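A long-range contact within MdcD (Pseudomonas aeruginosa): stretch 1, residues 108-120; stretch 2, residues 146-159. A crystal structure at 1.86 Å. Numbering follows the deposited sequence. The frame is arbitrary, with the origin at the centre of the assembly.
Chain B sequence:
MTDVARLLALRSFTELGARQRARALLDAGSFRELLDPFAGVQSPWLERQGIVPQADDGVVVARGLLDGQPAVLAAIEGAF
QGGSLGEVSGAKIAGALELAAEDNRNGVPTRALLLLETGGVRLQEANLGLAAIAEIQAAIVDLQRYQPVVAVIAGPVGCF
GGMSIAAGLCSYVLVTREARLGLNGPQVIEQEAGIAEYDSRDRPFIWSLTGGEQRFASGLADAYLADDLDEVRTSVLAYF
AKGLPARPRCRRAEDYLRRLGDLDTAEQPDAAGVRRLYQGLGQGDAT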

ATOM      1  N   VAL B 108       2.741  24.836  -8.734  1.00 20.73           N
ATOM      2  CA  VAL B 108       1.311  24.997  -8.485  1.00 21.10           C
ATOM      3  C   VAL B 108       0.929  24.131  -7.288  1.00 19.33           C
ATOM      4  O   VAL B 108       1.058  22.928  -7.364  1.00 19.21           O
ATOM      5  CB  VAL B 108       0.474  24.590  -9.713  1.00 22.45           C
ATOM      6  CG1 VAL B 108      -1.027  24.626  -9.388  1.00 21.68           C
ATOM      7  CG2 VAL B 108       0.804  25.485 -10.906  1.00 27.17           C
ATOM      8  N   PRO B 109       0.468  24.747  -6.184  1.00 17.01           N
ATOM      9  CA  PRO B 109       0.348  24.028  -4.905  1.00 18.70           C
ATOM     10  C   PRO B 109      -0.926  23.189  -4.782  1.00 17.56           C
ATOM     11  O   PRO B 109      -1.693  23.342  -3.834  1.00 16.94           O
ATOM     12  CB  PRO B 109       0.355  25.159  -3.875  1.00 17.49           C
ATOM     13  CG  PRO B 109      -0.293  26.310  -4.611  1.00 21.07           C
ATOM     14  CD  PRO B 109       0.197  26.191  -6.036  1.00 19.08           C
ATOM     15  N   THR B 110      -1.138  22.298  -5.739  1.00 17.51           N
ATOM     16  CA  THR B 110      -2.366  21.508  -5.766  1.00 17.65           C
ATOM     17  C   THR B 110      -2.458  20.541  -4.588  1.00 16.75           C
ATOM     18  O   THR B 110      -1.510  19.823  -4.272  1.00 19.29           O
ATOM     19  CB  THR B 110      -2.481  20.756  -7.091  1.00 18.37           C
ATOM     20  OG1 THR B 110      -2.554  21.728  -8.141  1.00 17.17           O
ATOM     21  CG2 THR B 110      -3.743  19.890  -7.123  1.00 12.85           C
ATOM     22  N   ARG B 111      -3.618  20.570  -3.941  1.00 16.52           N
ATOM     23  CA  ARG B 111      -3.915  19.786  -2.753  1.00 17.96           C
ATOM     24  C   ARG B 111      -4.808  18.613  -3.134  1.00 14.70           C
ATOM     25  O   ARG B 111      -5.735  18.788  -3.905  1.00 15.35           O
ATOM     26  CB  ARG B 111      -4.617  20.666  -1.707  1.00 17.86           C
ATOM     27  CG  ARG B 111      -4.010  22.064  -1.509  1.00 25.35           C
ATOM     28  CD  ARG B 111      -5.020  23.015  -0.903  1.00 25.22           C
ATOM     29  NE  ARG B 111      -4.426  23.971   0.053  1.00 23.12           N
ATOM     30  CZ  ARG B 111      -5.141  24.734   0.881  1.00 28.25           C
ATOM     31  NH1 ARG B 111      -6.481  24.662   0.884  1.00 19.93           N
ATOM     32  NH2 ARG B 111      -4.522  25.563   1.726  1.00 28.94           N
ATOM     33  N   ALA B 112      -4.550  17.425  -2.591  1.00 14.88           N
ATOM     34  CA  ALA B 112      -5.383  16.266  -2.882  1.00 13.18           C
ATOM     35  C   ALA B 112      -6.180  15.838  -1.652  1.00 12.09           C
ATOM     36  O   ALA B 112      -5.632  15.705  -0.544  1.00 10.25           O
ATOM     37  CB  ALA B 112      -4.527  15.087  -3.397  1.00 10.10           C
ATOM     38  N   LEU B 113      -7.471  15.614  -1.868  1.00 11.39           N
ATOM     39  CA  LEU B 113      -8.405  15.217  -0.828  1.00 11.05           C
ATOM     40  C   LEU B 113      -9.028  13.877  -1.207  1.00 12.38           C
ATOM     41  O   LEU B 113      -9.609  13.736  -2.301  1.00 11.57           O
ATOM     42  CB  LEU B 113      -9.491  16.281  -0.650  1.00 12.90           C
ATOM     43  CG  LEU B 113     -10.657  16.025   0.304  1.00 12.96           C
ATOM     44  CD1 LEU B 113     -10.157  15.813   1.739  1.00 11.97           C
ATOM     45  CD2 LEU B 113     -11.614  17.191   0.246  1.00 10.99           C
ATOM     46  N   LEU B 114      -8.881  12.893  -0.319  1.00 10.51           N
ATOM     47  CA  LEU B 114      -9.360  11.532  -0.584  1.00 11.19           C
ATOM     48  C   LEU B 114     -10.539  11.190   0.318  1.00 14.58           C
ATOM     49  O   LEU B 114     -10.406  11.189   1.541  1.00 12.92           O
ATOM     50  CB  LEU B 114      -8.236  10.503  -0.367  1.00 11.16           C
ATOM     51  CG  LEU B 114      -6.964  10.700  -1.186  1.00 13.71           C
ATOM     52  CD1 LEU B 114      -5.913   9.636  -0.801  1.00 10.73           C
ATOM     53  CD2 LEU B 114      -7.304  10.608  -2.670  1.00 15.99           C
ATOM     54  N   LEU B 115     -11.677  10.871  -0.296  1.00 10.98           N
ATOM     55  CA  LEU B 115     -12.842  10.393   0.439  1.00 13.92           C
ATOM     56  C   LEU B 115     -12.926   8.872   0.294  1.00 17.09           C
ATOM     57  O   LEU B 115     -13.372   8.350  -0.739  1.00 15.95           O
ATOM     58  CB  LEU B 115     -14.119  11.059  -0.082  1.00 13.00           C
ATOM     59  CG  LEU B 115     -14.549  12.401   0.532  1.00 21.66           C
ATOM     60  CD1 LEU B 115     -13.397  13.365   0.821  1.00 17.29           C
ATOM     61  CD2 LEU B 115     -15.613  13.079  -0.323  1.00 12.94           C
ATOM     62  N   LEU B 116     -12.503   8.166   1.335  1.00 13.72           N
ATOM     63  CA  LEU B 116     -12.251   6.730   1.232  1.00 17.82           C
ATOM     64  C   LEU B 116     -13.367   5.862   1.807  1.00 24.11           C
ATOM     65  O   LEU B 116     -13.386   5.566   3.003  1.00 27.15           O
ATOM     66  CB  LEU B 116     -10.929   6.401   1.933  1.00 17.97           C
ATOM     67  CG  LEU B 116      -9.722   7.132   1.338  1.00 16.90           C
ATOM     68  CD1 LEU B 116      -8.424   6.757   2.047  1.00 19.34           C
ATOM     69  CD2 LEU B 116      -9.611   6.847  -0.150  1.00 19.49           C
ATOM     70  N   GLU B 117     -14.295   5.452   0.947  1.00 18.61           N
ATOM     71  CA  GLU B 117     -15.338   4.503   1.333  1.00 18.58           C
ATOM     72  C   GLU B 117     -15.114   3.263   0.494  1.00 20.48           C
ATOM     73  O   GLU B 117     -15.534   3.217  -0.652  1.00 21.77           O
ATOM     74  CB  GLU B 117     -16.737   5.071   1.091  1.00 19.91           C
ATOM     75  CG  GLU B 117     -17.037   6.348   1.885  1.00 21.74           C
ATOM     76  CD  GLU B 117     -16.967   6.124   3.395  1.00 30.73           C
ATOM     77  OE1 GLU B 117     -16.368   6.973   4.106  1.00 31.97           O
ATOM     78  OE2 GLU B 117     -17.523   5.106   3.869  1.00 26.61           O
ATOM     79  N   THR B 118     -14.426   2.277   1.048  1.00 20.81           N
ATOM     80  CA  THR B 118     -13.967   1.162   0.235  1.00 19.37           C
ATOM     81  C   THR B 118     -13.658  -0.062   1.091  1.00 22.13           C
ATOM     82  O   THR B 118     -13.260   0.046   2.258  1.00 19.92           O
ATOM     83  CB  THR B 118     -12.721   1.574  -0.590  1.00 25.56           C
ATOM     84  OG1 THR B 118     -12.332   0.506  -1.465  1.00 30.45           O
ATOM     85  CG2 THR B 118     -11.555   1.956   0.332  1.00 23.61           C
ATOM     86  N   GLY B 119     -13.851  -1.240   0.507  1.00 23.25           N
ATOM     87  CA  GLY B 119     -13.626  -2.475   1.237  1.00 25.96           C
ATOM     88  C   GLY B 119     -12.567  -3.398   0.666  1.00 31.03           C
ATOM     89  O   GLY B 119     -12.284  -4.459   1.240  1.00 31.67           O
ATOM     90  N   GLY B 120     -11.972  -3.012  -0.454  1.00 26.14           N
ATOM     91  CA  GLY B 120     -10.904  -3.803  -1.038  1.00 28.53           C
ATOM     92  C   GLY B 120     -10.875  -3.737  -2.551  1.00 28.69           C
ATOM     93  O   GLY B 120     -11.204  -2.715  -3.134  1.00 30.19           O
ATOM     94  N   TYR B 146       5.469  17.774  -1.040  1.00 16.08           N
ATOM     95  CA  TYR B 146       5.039  19.145  -1.341  1.00 17.64           C
ATOM     96  C   TYR B 146       3.805  19.599  -0.556  1.00 17.27           C
ATOM     97  O   TYR B 146       3.733  20.736  -0.075  1.00 18.06           O
ATOM     98  CB  TYR B 146       4.740  19.277  -2.842  1.00 18.01           C
ATOM     99  CG  TYR B 146       5.768  18.610  -3.719  1.00 19.04           C
ATOM    100  CD1 TYR B 146       6.974  19.236  -4.006  1.00 19.48           C
ATOM    101  CD2 TYR B 146       5.538  17.345  -4.252  1.00 17.44           C
ATOM    102  CE1 TYR B 146       7.928  18.620  -4.798  1.00 20.33           C
ATOM    103  CE2 TYR B 146       6.480  16.725  -5.046  1.00 21.71           C
ATOM    104  CZ  TYR B 146       7.670  17.371  -5.320  1.00 23.03           C
ATOM    105  OH  TYR B 146       8.606  16.744  -6.105  1.00 23.57           O
ATOM    106  N   GLN B 147       2.818  18.717  -0.438  1.00 14.45           N
ATOM    107  CA  GLN B 147       1.526  19.074   0.164  1.00 13.64           C
ATOM    108  C   GLN B 147       0.963  17.899   0.944  1.00 12.59           C
ATOM    109  O   GLN B 147       1.090  16.747   0.502  1.00 13.58           O
ATOM    110  CB  GLN B 147       0.507  19.485  -0.917  1.00 17.40           C
ATOM    111  CG  GLN B 147       0.867  20.706  -1.756  1.00 17.30           C
ATOM    112  CD  GLN B 147       0.891  22.002  -0.959  1.00 21.75           C
ATOM    113  OE1 GLN B 147       0.237  22.128   0.070  1.00 21.68           O
ATOM    114  NE2 GLN B 147       1.641  22.976  -1.446  1.00 24.06           N
ATOM    115  N   PRO B 148       0.319  18.172   2.086  1.00 13.04           N
ATOM    116  CA  PRO B 148      -0.360  17.101   2.821  1.00 12.15           C
ATOM    117  C   PRO B 148      -1.558  16.566   2.029  1.00 14.22           C
ATOM    118  O   PRO B 148      -2.268  17.342   1.393  1.00 14.56           O
ATOM    119  CB  PRO B 148      -0.814  17.800   4.107  1.00 13.16           C
ATOM    120  CG  PRO B 148      -1.006  19.228   3.686  1.00 12.94           C
ATOM    121  CD  PRO B 148       0.131  19.482   2.733  1.00 13.05           C
ATOM    122  N   VAL B 149      -1.752  15.254   2.044  1.00 11.43           N
ATOM    123  CA  VAL B 149      -2.984  14.656   1.545  1.00 10.96           C
ATOM    124  C   VAL B 149      -3.889  14.477   2.749  1.00 11.72           C
ATOM    125  O   VAL B 149      -3.449  13.997   3.795  1.00 12.05           O
ATOM    126  CB  VAL B 149      -2.745  13.302   0.861  1.00 12.50           C
ATOM    127  CG1 VAL B 149      -4.075  12.677   0.435  1.00 12.81           C
ATOM    128  CG2 VAL B 149      -1.796  13.471  -0.334  1.00 11.39           C
ATOM    129  N   VAL B 150      -5.142  14.891   2.618  1.00 11.22           N
ATOM    130  CA  VAL B 150      -6.113  14.691   3.676  1.00  9.80           C
ATOM    131  C   VAL B 150      -7.028  13.550   3.267  1.00 13.66           C
ATOM    132  O   VAL B 150      -7.537  13.536   2.152  1.00 12.51           O
ATOM    133  CB  VAL B 150      -6.929  15.966   3.946  1.00 12.25           C
ATOM    134  CG1 VAL B 150      -8.016  15.697   4.975  1.00 14.05           C
ATOM    135  CG2 VAL B 150      -6.005  17.096   4.407  1.00 12.09           C
ATOM    136  N   ALA B 151      -7.211  12.590   4.174  1.00 13.42           N
ATOM    137  CA  ALA B 151      -8.139  11.483   3.963  1.00 11.08           C
ATOM    138  C   ALA B 151      -9.310  11.606   4.912  1.00 12.50           C
ATOM    139  O   ALA B 151      -9.126  11.760   6.118  1.00 13.45           O
ATOM    140  CB  ALA B 151      -7.446  10.143   4.175  1.00 10.69           C
ATOM    141  N   VAL B 152     -10.509  11.509   4.357  1.00 12.06           N
ATOM    142  CA  VAL B 152     -11.740  11.599   5.121  1.00 10.94           C
ATOM    143  C   VAL B 152     -12.438  10.239   5.032  1.00 15.91           C
ATOM    144  O   VAL B 152     -12.691   9.720   3.935  1.00 14.31           O
ATOM    145  CB  VAL B 152     -12.652  12.728   4.589  1.00 13.32           C
ATOM    146  CG1 VAL B 152     -14.020  12.680   5.229  1.00 14.41           C
ATOM    147  CG2 VAL B 152     -11.973  14.103   4.822  1.00 12.30           C
ATOM    148  N   ILE B 153     -12.697   9.652   6.193  1.00 14.48           N
ATOM    149  CA  ILE B 153     -13.392   8.368   6.281  1.00 14.25           C
ATOM    150  C   ILE B 153     -14.649   8.617   7.103  1.00 16.85           C
ATOM    151  O   ILE B 153     -14.565   8.846   8.306  1.00 21.23           O
ATOM    152  CB  ILE B 153     -12.518   7.293   6.937  1.00 17.77           C
ATOM    153  CG1 ILE B 153     -11.170   7.213   6.218  1.00 21.49           C
ATOM    154  CG2 ILE B 153     -13.231   5.949   6.923  1.00 19.52           C
ATOM    155  CD1 ILE B 153     -10.075   6.688   7.090  1.00 27.65           C
ATOM    156  N   ALA B 154     -15.804   8.641   6.459  1.00 17.37           N
ATOM    157  CA  ALA B 154     -17.010   9.078   7.160  1.00 19.30           C
ATOM    158  C   ALA B 154     -18.024   7.965   7.339  1.00 24.42           C
ATOM    159  O   ALA B 154     -18.965   8.107   8.118  1.00 26.16           O
ATOM    160  CB  ALA B 154     -17.662  10.256   6.424  1.00 19.55           C
ATOM    161  N   GLY B 155     -17.842   6.851   6.641  1.00 19.39           N
ATOM    162  CA  GLY B 155     -18.872   5.834   6.628  1.00 21.45           C
ATOM    163  C   GLY B 155     -19.929   6.135   5.569  1.00 24.42           C
ATOM    164  O   GLY B 155     -19.929   7.213   4.955  1.00 24.64           O
ATOM    165  N   PRO B 156     -20.875   5.204   5.378  1.00 25.64           N
ATOM    166  CA  PRO B 156     -21.080   4.015   6.221  1.00 24.37           C
ATOM    167  C   PRO B 156     -20.196   2.804   5.888  1.00 25.17           C
ATOM    168  O   PRO B 156     -20.088   1.896   6.708  1.00 27.89           O
ATOM    169  CB  PRO B 156     -22.553   3.679   5.972  1.00 25.01           C
ATOM    170  CG  PRO B 156     -22.792   4.132   4.555  1.00 28.58           C
ATOM    171  CD  PRO B 156     -21.904   5.335   4.328  1.00 27.27           C
ATOM    172  N   VAL B 157     -19.579   2.771   4.714  1.00 19.27           N
ATOM    173  CA  VAL B 157     -18.723   1.644   4.371  1.00 23.41           C
ATOM    174  C   VAL B 157     -17.432   1.685   5.200  1.00 23.70           C
ATOM    175  O   VAL B 157     -16.965   0.659   5.702  1.00 20.51           O
ATOM    176  CB  VAL B 157     -18.387   1.623   2.864  1.00 22.24           C
ATOM    177  CG1 VAL B 157     -17.389   0.529   2.545  1.00 21.04           C
ATOM    178  CG2 VAL B 157     -19.655   1.450   2.033  1.00 31.12           C
ATOM    179  N   GLY B 158     -16.876   2.878   5.383  1.00 19.76           N
ATOM    180  CA  GLY B 158     -15.582   2.988   6.026  1.00 19.84           C
ATOM    181  C   GLY B 158     -14.479   2.540   5.078  1.00 17.73           C
ATOM    182  O   GLY B 158     -14.687   2.446   3.864  1.00 21.14           O
ATOM    183  N   CYS B 159     -13.300   2.263   5.622  1.00 17.88           N
ATOM    184  CA  CYS B 159     -12.131   2.017   4.787  1.00 15.70           C
ATOM    185  C   CYS B 159     -11.369   0.786   5.245  1.00 17.15           C
ATOM    186  O   CYS B 159     -10.795   0.783   6.337  1.00 16.30           O
ATOM    187  CB  CYS B 159     -11.202   3.240   4.808  1.00 17.16           C
ATOM    188  SG  CYS B 159      -9.759   3.112   3.738  1.00 19.71           S
TER
HETATM  189  O   HOH W   1      -2.017  17.192  -1.297  1.00 15.90           O
HETATM  190  O   HOH W   2     -15.283   9.066   3.338  1.00 21.88           O

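What does the buried carboxylate of Glu117, the residue most covered in this contact, do? It gathers backbone amides from the loop that follows Ile153, where the strand ends. OE1 of Glu117 accepts hydrogen bonds from Ala154 N and Gly155 N, both at 2.9 Å, while OE2 accepts one from Gly158 N at 2.8 Å. A water adds to this, donating to Glu117 OE1 at 2.5 Å and to Val152 O at 2.7 Å. The CA-to-CB bond of Glu117 points sideways, but chi1 and chi2, both m, bring the carboxylate into the loop. Gly155 and Gly158, both with positive phi, have backbone angles that suit glycine.

How does Leu116, the residue just before Glu117, use its position? Its CA-to-CB bond points toward the other stretch, and its side chain meets three residues: CD1 of Leu116 lies 4.1 Å from Ala151 CB, and its CB is 3.9 Å from Cys159 SG and 4.4 Å from Ile153 CG1. Its backbone still belongs to the ladder, since Leu116 N donates to Val152 O at 3.0 Å. Beyond Glu117, Thr118 N donates to Gly158 O at 2.8 Å, joining the backbones again past the loop.

What holds the strands themselves together? They run parallel, 18° apart. Leu114 sits at the centre of the pairing: its N donates to Val150 O at 2.9 Å, and its O accepts from Val152 N at 2.8 Å, both nearly straight. Leu113 and Leu115 share one face of the sheet with Val150 and Val152; Leu114 and Ala151 lie on the other.

How does the contact begin, at Gln147? The pairing is looser here. Gln147 NE2 packs 3.5 Å from Pro109 CB and is hydrogen-bonded elsewhere in the structure. A water bridges Ala112 N (2.9 Å) and Pro148 O (2.7 Å), before the weak hydrogen bond from Val150 N to Ala112 O at 3.3 Å.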